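Local coordinates for extracellular solute-binding protein family 1 (Arthrobacter chlorophenolicus, PDB 4R2F), which probably captures sugars outside the cell for an ABC-type transporter, and binds the disaccharide laminaribiose, at residues Pro157-Lys162 against Leu278-Arg283; Asp290-Ser295 against Asp363-Lys368. All coordinates share one frame; numbering follows the deposited sequence.

Interaction 1: residues Pro157-Lys162 against Leu278-Arg283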
loop_
_atom_site.group_PDB
_atom_site.type_symbol
_atom_site.label_atom_id
_atom_site.label_comp_id
_atom_site.label_asym_id
_atom_site.label_seq_id
_atom_site.Cartn_x
_atom_site.Cartn_y
_atom_site.Cartn_z
ATOM N N PRO A 157 -5.095 7.659 1.606
ATOM C CA PRO A 157 -5.860 8.871 1.768
ATOM C C PRO A 157 -5.001 10.109 1.580
ATOM O O PRO A 157 -3.783 10.066 1.725
ATOM C CB PRO A 157 -6.375 8.795 3.220
ATOM C CG PRO A 157 -5.841 7.516 3.792
ATOM C CD PRO A 157 -4.711 7.082 2.901
ATOM N N LEU A 158 -5.670 11.206 1.276
ATOM C CA LEU A 158 -5.067 12.519 1.306
ATOM C C LEU A 158 -5.260 13.087 2.716
ATOM O O LEU A 158 -6.271 12.800 3.379
ATOM C CB LEU A 158 -5.703 13.406 0.255
ATOM C CG LEU A 158 -5.428 12.970 -1.192
ATOM C CD1 LEU A 158 -6.400 13.626 -2.150
ATOM C CD2 LEU A 158 -4.006 13.295 -1.606
ATOM N N TRP A 159 -4.254 13.810 3.182
ATOM C CA TRP A 159 -4.228 14.393 4.521
ATOM C C TRP A 159 -3.838 15.839 4.396
ATOM O O TRP A 159 -3.176 16.210 3.420
ATOM C CB TRP A 159 -3.181 13.692 5.416
ATOM C CG TRP A 159 -3.527 12.293 5.745
ATOM C CD1 TRP A 159 -3.345 11.216 4.953
ATOM C CD2 TRP A 159 -4.150 11.809 6.950
ATOM N NE1 TRP A 159 -3.811 10.088 5.575
ATOM C CE2 TRP A 159 -4.308 10.423 6.804
ATOM C CE3 TRP A 159 -4.569 12.413 8.138
ATOM C CZ2 TRP A 159 -4.878 9.619 7.797
ATOM C CZ3 TRP A 159 -5.139 11.621 9.122
ATOM C CH2 TRP A 159 -5.279 10.235 8.951
ATOM N N TYR A 160 -4.200 16.632 5.412
ATOM C CA TYR A 160 -3.787 18.017 5.485
ATOM C C TYR A 160 -3.569 18.444 6.910
ATOM O O TYR A 160 -4.064 17.822 7.853
ATOM C CB TYR A 160 -4.797 18.952 4.804
ATOM C CG TYR A 160 -6.110 19.202 5.530
ATOM C CD1 TYR A 160 -7.103 18.224 5.587
ATOM C CD2 TYR A 160 -6.398 20.445 6.079
ATOM C CE1 TYR A 160 -8.320 18.457 6.227
ATOM C CE2 TYR A 160 -7.615 20.694 6.716
ATOM C CZ TYR A 160 -8.584 19.704 6.782
ATOM O OH TYR A 160 -9.784 19.952 7.418
ATOM N N ARG A 161 -2.813 19.516 7.065
ATOM C CA ARG A 161 -2.608 20.100 8.367
ATOM C C ARG A 161 -3.371 21.426 8.393
ATOM O O ARG A 161 -3.060 22.363 7.656
ATOM C CB ARG A 161 -1.119 20.267 8.638
ATOM C CG ARG A 161 -0.790 20.792 10.017
ATOM C CD ARG A 161 0.720 20.903 10.212
ATOM N NE ARG A 161 1.378 19.703 10.769
ATOM C CZ ARG A 161 1.369 19.335 12.059
ATOM N NH1 ARG A 161 2.033 18.260 12.466
ATOM N NH2 ARG A 161 0.687 20.019 12.955
ATOM N N LYS A 162 -4.385 21.489 9.235
ATOM C CA LYS A 162 -5.267 22.678 9.298
ATOM C C LYS A 162 -4.521 23.993 9.527
ATOM O O LYS A 162 -4.802 24.989 8.869
ATOM C CB LYS A 162 -6.292 22.529 10.401
ATOM C CG LYS A 162 -7.160 21.291 10.300
ATOM C CD LYS A 162 -8.211 21.254 11.405
ATOM C CE LYS A 162 -7.588 21.339 12.785
ATOM N NZ LYS A 162 -8.400 20.588 13.762
ATOM N N LEU A 278 -3.668 5.341 6.166
ATOM C CA LEU A 278 -4.518 5.431 7.331
ATOM C C LEU A 278 -3.635 5.590 8.569
ATOM O O LEU A 278 -2.560 5.021 8.638
ATOM C CB LEU A 278 -5.366 4.176 7.453
ATOM C CG LEU A 278 -6.318 4.119 8.638
ATOM C CD1 LEU A 278 -7.514 3.250 8.329
ATOM C CD2 LEU A 278 -5.605 3.632 9.884
ATOM N N GLY A 279 -4.092 6.388 9.526
ATOM C CA GLY A 279 -3.417 6.549 10.830
ATOM C C GLY A 279 -2.185 7.418 10.832
ATOM O O GLY A 279 -1.305 7.228 11.647
ATOM N N VAL A 280 -2.131 8.408 9.953
ATOM C CA VAL A 280 -0.953 9.253 9.882
ATOM C C VAL A 280 -0.555 9.925 11.215
ATOM O O VAL A 280 0.616 9.913 11.550
ATOM C CB VAL A 280 -1.103 10.332 8.780
ATOM C CG1 VAL A 280 -0.053 11.433 8.913
ATOM C CG2 VAL A 280 -1.035 9.708 7.391
ATOM N N PRO A 281 -1.504 10.522 11.975
ATOM C CA PRO A 281 -1.069 11.171 13.235
ATOM C C PRO A 281 -0.300 10.230 14.172
ATOM O O PRO A 281 0.752 10.594 14.713
ATOM C CB PRO A 281 -2.392 11.617 13.872
ATOM C CG PRO A 281 -3.292 11.857 12.725
ATOM C CD PRO A 281 -2.922 10.801 11.692
ATOM N N GLU A 282 -0.799 9.009 14.286
ATOM C CA GLU A 282 -0.230 8.002 15.167
ATOM C C GLU A 282 1.112 7.536 14.590
ATOM O O GLU A 282 2.075 7.351 15.314
ATOM C CB GLU A 282 -1.197 6.805 15.309
ATOM C CG GLU A 282 -2.590 7.072 15.928
ATOM C CD GLU A 282 -3.494 8.118 15.222
ATOM O OE1 GLU A 282 -3.836 8.071 13.992
ATOM O OE2 GLU A 282 -3.927 9.018 15.962
ATOM N N ARG A 283 1.149 7.340 13.278
ATOM C CA ARG A 283 2.375 6.929 12.588
ATOM C C ARG A 283 3.508 7.925 12.786
ATOM O O ARG A 283 4.626 7.526 13.025
ATOM C CB ARG A 283 2.138 6.737 11.091
ATOM C CG ARG A 283 3.387 6.324 10.313
ATOM C CD ARG A 283 4.075 5.131 10.957
ATOM N NE ARG A 283 5.245 4.685 10.212
ATOM C CZ ARG A 283 6.487 4.829 10.639
ATOM N NH1 ARG A 283 6.728 5.408 11.814
ATOM N NH2 ARG A 283 7.480 4.383 9.899
#
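P157 and W159, at the end of the long strand 145-161, face the loop at L278-G279 and the first turn of helix 280-284, with CA atoms 6.7 Å apart at P157 and L278 and 8.1 Å apart at W159 and V280. The indole of W159 carries most of the contact. V280 lays its CG2 methyl over one face of the ring, 3.4 Å from the centroid of the five-membered ring and 17° off its normal, a close CH-pi contact; the nearest ring atom is NE1, 3.3 Å from CG2. The methyl sits there because V280 CG2 stands beside its own backbone N, while CG1 lies anti to that N (chi1 166°). Farther along the indole, P281 meets the benzene ring obliquely, its CD 3.5 Å from W159 CZ3, the two side chains crossing at about a right angle. The CA of L278 closes in at the ring edge, near CZ2, and the backbone N of G279 stands 3.7 Å from that same carbon. P157 adds a smaller touch, its CD 3.8 Å from L278 N. G279 is the N-cap residue of the short helix: its O accepts from R283 N, and its positive phi (77°) turns the chain into the helix. The indole N-H has a weak hydrogen bond to O of T277, the residue before L278, and W266 of helix 259-267 also packs against W159. All six touching residues are buried, beside the sugar site between the two lobes expected of this family, the V280 side chain about 9 Å from a bound glucose unit. Apolar and CH-pi contacts therefore join strand and helix start, the weak indole bond adding a polar tie to the loop.

Interaction 2: residues Asp290-Ser295 against Asp363-Lys368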
loop_
_atom_site.group_PDB
_atom_site.type_symbol
_atom_site.label_atom_id
_atom_site.label_comp_id
_atom_site.label_asym_id
_atom_site.label_seq_id
_atom_site.Cartn_x
_atom_site.Cartn_y
_atom_site.Cartn_z
ATOM N N ASP A 290 -4.245 18.333 14.550
ATOM C CA ASP A 290 -3.998 19.279 13.458
ATOM C C ASP A 290 -3.914 18.551 12.113
ATOM O O ASP A 290 -4.265 19.126 11.086
ATOM C CB ASP A 290 -2.732 20.100 13.715
ATOM C CG ASP A 290 -2.655 21.348 12.874
ATOM O OD1 ASP A 290 -3.690 21.916 12.485
ATOM O OD2 ASP A 290 -1.535 21.794 12.586
ATOM N N ILE A 291 -3.494 17.286 12.128
ATOM C CA ILE A 291 -3.376 16.483 10.898
ATOM C C ILE A 291 -4.649 15.685 10.704
ATOM O O ILE A 291 -4.990 14.847 11.546
ATOM C CB ILE A 291 -2.205 15.491 10.951
ATOM C CG1 ILE A 291 -0.872 16.243 11.065
ATOM C CG2 ILE A 291 -2.228 14.615 9.704
ATOM C CD1 ILE A 291 0.291 15.340 11.425
ATOM N N VAL A 292 -5.314 15.927 9.575
ATOM C CA VAL A 292 -6.675 15.471 9.317
ATOM C C VAL A 292 -6.842 14.907 7.901
ATOM O O VAL A 292 -6.187 15.357 6.945
ATOM C CB VAL A 292 -7.651 16.667 9.518
ATOM C CG1 VAL A 292 -9.059 16.344 9.050
ATOM C CG2 VAL A 292 -7.641 17.093 10.982
ATOM N N VAL A 293 -7.730 13.931 7.762
ATOM C CA VAL A 293 -8.035 13.362 6.415
ATOM C C VAL A 293 -8.757 14.385 5.560
ATOM O O VAL A 293 -9.693 15.040 6.026
ATOM C CB VAL A 293 -8.852 12.060 6.531
ATOM C CG1 VAL A 293 -9.328 11.568 5.166
ATOM C CG2 VAL A 293 -8.004 10.986 7.192
ATOM N N ALA A 294 -8.285 14.547 4.326
ATOM C CA ALA A 294 -8.927 15.434 3.348
ATOM C C ALA A 294 -9.835 14.611 2.430
ATOM O O ALA A 294 -9.603 13.419 2.228
ATOM C CB ALA A 294 -7.867 16.177 2.524
ATOM N N SER A 295 -10.850 15.247 1.847
ATOM C CA SER A 295 -11.730 14.528 0.912
ATOM C C SER A 295 -10.994 14.218 -0.386
ATOM O O SER A 295 -10.117 14.980 -0.796
ATOM C CB SER A 295 -12.988 15.346 0.612
ATOM O OG SER A 295 -13.801 15.454 1.785
ATOM N N ASP A 363 -12.518 7.175 15.910
ATOM C CA ASP A 363 -11.578 8.054 15.205
ATOM C C ASP A 363 -12.206 8.518 13.890
ATOM O O ASP A 363 -12.354 7.724 12.951
ATOM C CB ASP A 363 -10.264 7.308 14.959
ATOM C CG ASP A 363 -9.208 8.157 14.275
ATOM O OD1 ASP A 363 -9.541 9.260 13.764
ATOM O OD2 ASP A 363 -8.026 7.709 14.253
ATOM N N PRO A 364 -12.562 9.804 13.812
ATOM C CA PRO A 364 -13.269 10.277 12.635
ATOM C C PRO A 364 -12.450 10.189 11.344
ATOM O O PRO A 364 -13.031 10.118 10.268
ATOM C CB PRO A 364 -13.577 11.734 12.972
ATOM C CG PRO A 364 -12.539 12.135 13.962
ATOM C CD PRO A 364 -12.274 10.900 14.758
ATOM N N ASN A 365 -11.126 10.225 11.444
ATOM C CA ASN A 365 -10.300 9.996 10.264
ATOM C C ASN A 365 -10.554 8.638 9.653
ATOM O O ASN A 365 -10.620 8.526 8.443
ATOM C CB ASN A 365 -8.829 10.144 10.592
ATOM C CG ASN A 365 -8.457 11.572 10.879
ATOM O OD1 ASN A 365 -8.948 12.500 10.217
ATOM N ND2 ASN A 365 -7.574 11.766 11.842
ATOM N N ASN A 366 -10.691 7.611 10.486
ATOM C CA ASN A 366 -10.945 6.272 9.995
ATOM C C ASN A 366 -12.297 6.224 9.312
ATOM O O ASN A 366 -12.444 5.612 8.252
ATOM C CB ASN A 366 -10.941 5.230 11.114
ATOM C CG ASN A 366 -9.565 4.997 11.733
ATOM O OD1 ASN A 366 -8.502 5.279 11.165
ATOM N ND2 ASN A 366 -9.594 4.406 12.897
ATOM N N VAL A 367 -13.297 6.838 9.934
ATOM C CA VAL A 367 -14.636 6.862 9.340
ATOM C C VAL A 367 -14.655 7.582 7.998
ATOM O O VAL A 367 -15.304 7.125 7.042
ATOM C CB VAL A 367 -15.679 7.470 10.296
ATOM C CG1 VAL A 367 -16.995 7.740 9.580
ATOM C CG2 VAL A 367 -15.899 6.515 11.466
ATOM N N LYS A 368 -13.934 8.693 7.902
ATOM C CA LYS A 368 -13.900 9.423 6.636
ATOM C C LYS A 368 -13.264 8.584 5.503
ATOM O O LYS A 368 -13.704 8.617 4.345
ATOM C CB LYS A 368 -13.162 10.722 6.830
ATOM C CG LYS A 368 -13.165 11.622 5.608
ATOM C CD LYS A 368 -12.686 13.003 6.000
ATOM C CE LYS A 368 -12.735 13.949 4.835
ATOM N NZ LYS A 368 -12.462 15.347 5.239
HETATM O O HOH W 1 -6.561 14.016 13.278
HETATM O O HOH W 2 -11.668 17.689 3.541
#
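V293 is gripped through both polar backbone atoms by side chains of helix 364-373. Its N-H gives a nearly straight bond to N365 OD1 (3.1 Å, 169°), reaching the amide oxygen from above the carbonyl plane. Its carbonyl O receives K368 NZ at 2.9 Å, also from above the plane. Between these bonds, the V293 methyls diverge: CG2 lies 3.6 Å from N365 CB, and CG1 packs 3.7 Å from K368 CD. The lysine reaches this far fully extended, with CG anti to its backbone N (chi1 -175°). Two waters add to the contact: one accepts from N365 ND2, its short leg to I291 O being doubtful; another accepts from K368 NZ and S295 N. Further out, D363 caps the helix, its OD1 accepting from N365 N at 3.0 Å. S295 OG, near K368 CE, is hydrogen-bonded to E372, one helical turn after K368, a carboxylate that may favour the lysine's charge. The strand and helix axes run nearly parallel, 14° apart and 8.1 Å at closest. Amide and ammonium thus satisfy strand groups turned away from strand 145-161, polar ties between helix and edge strand in one of the two lobes expected of the family.

Both interactions are built around neighbouring antiparallel strands of one sheet: Y160 pairs with V292 and L158 with A294 through backbone hydrogen bonds, and helix 280-284 leads along the chain into strand 291-294. W159 joins them directly, its CH2 lying 3.3 Å from V293 CG2, so the indole and the valine belong to one apolar layer that also includes I369 of helix 364-373. Interaction 1 is fully buried, nearer the centre of the chain, and relies on ring and methyl packing. Interaction 2 is only partly buried and depends on polar side chains that bond both backbone atoms of V293, with waters to either side along the strand.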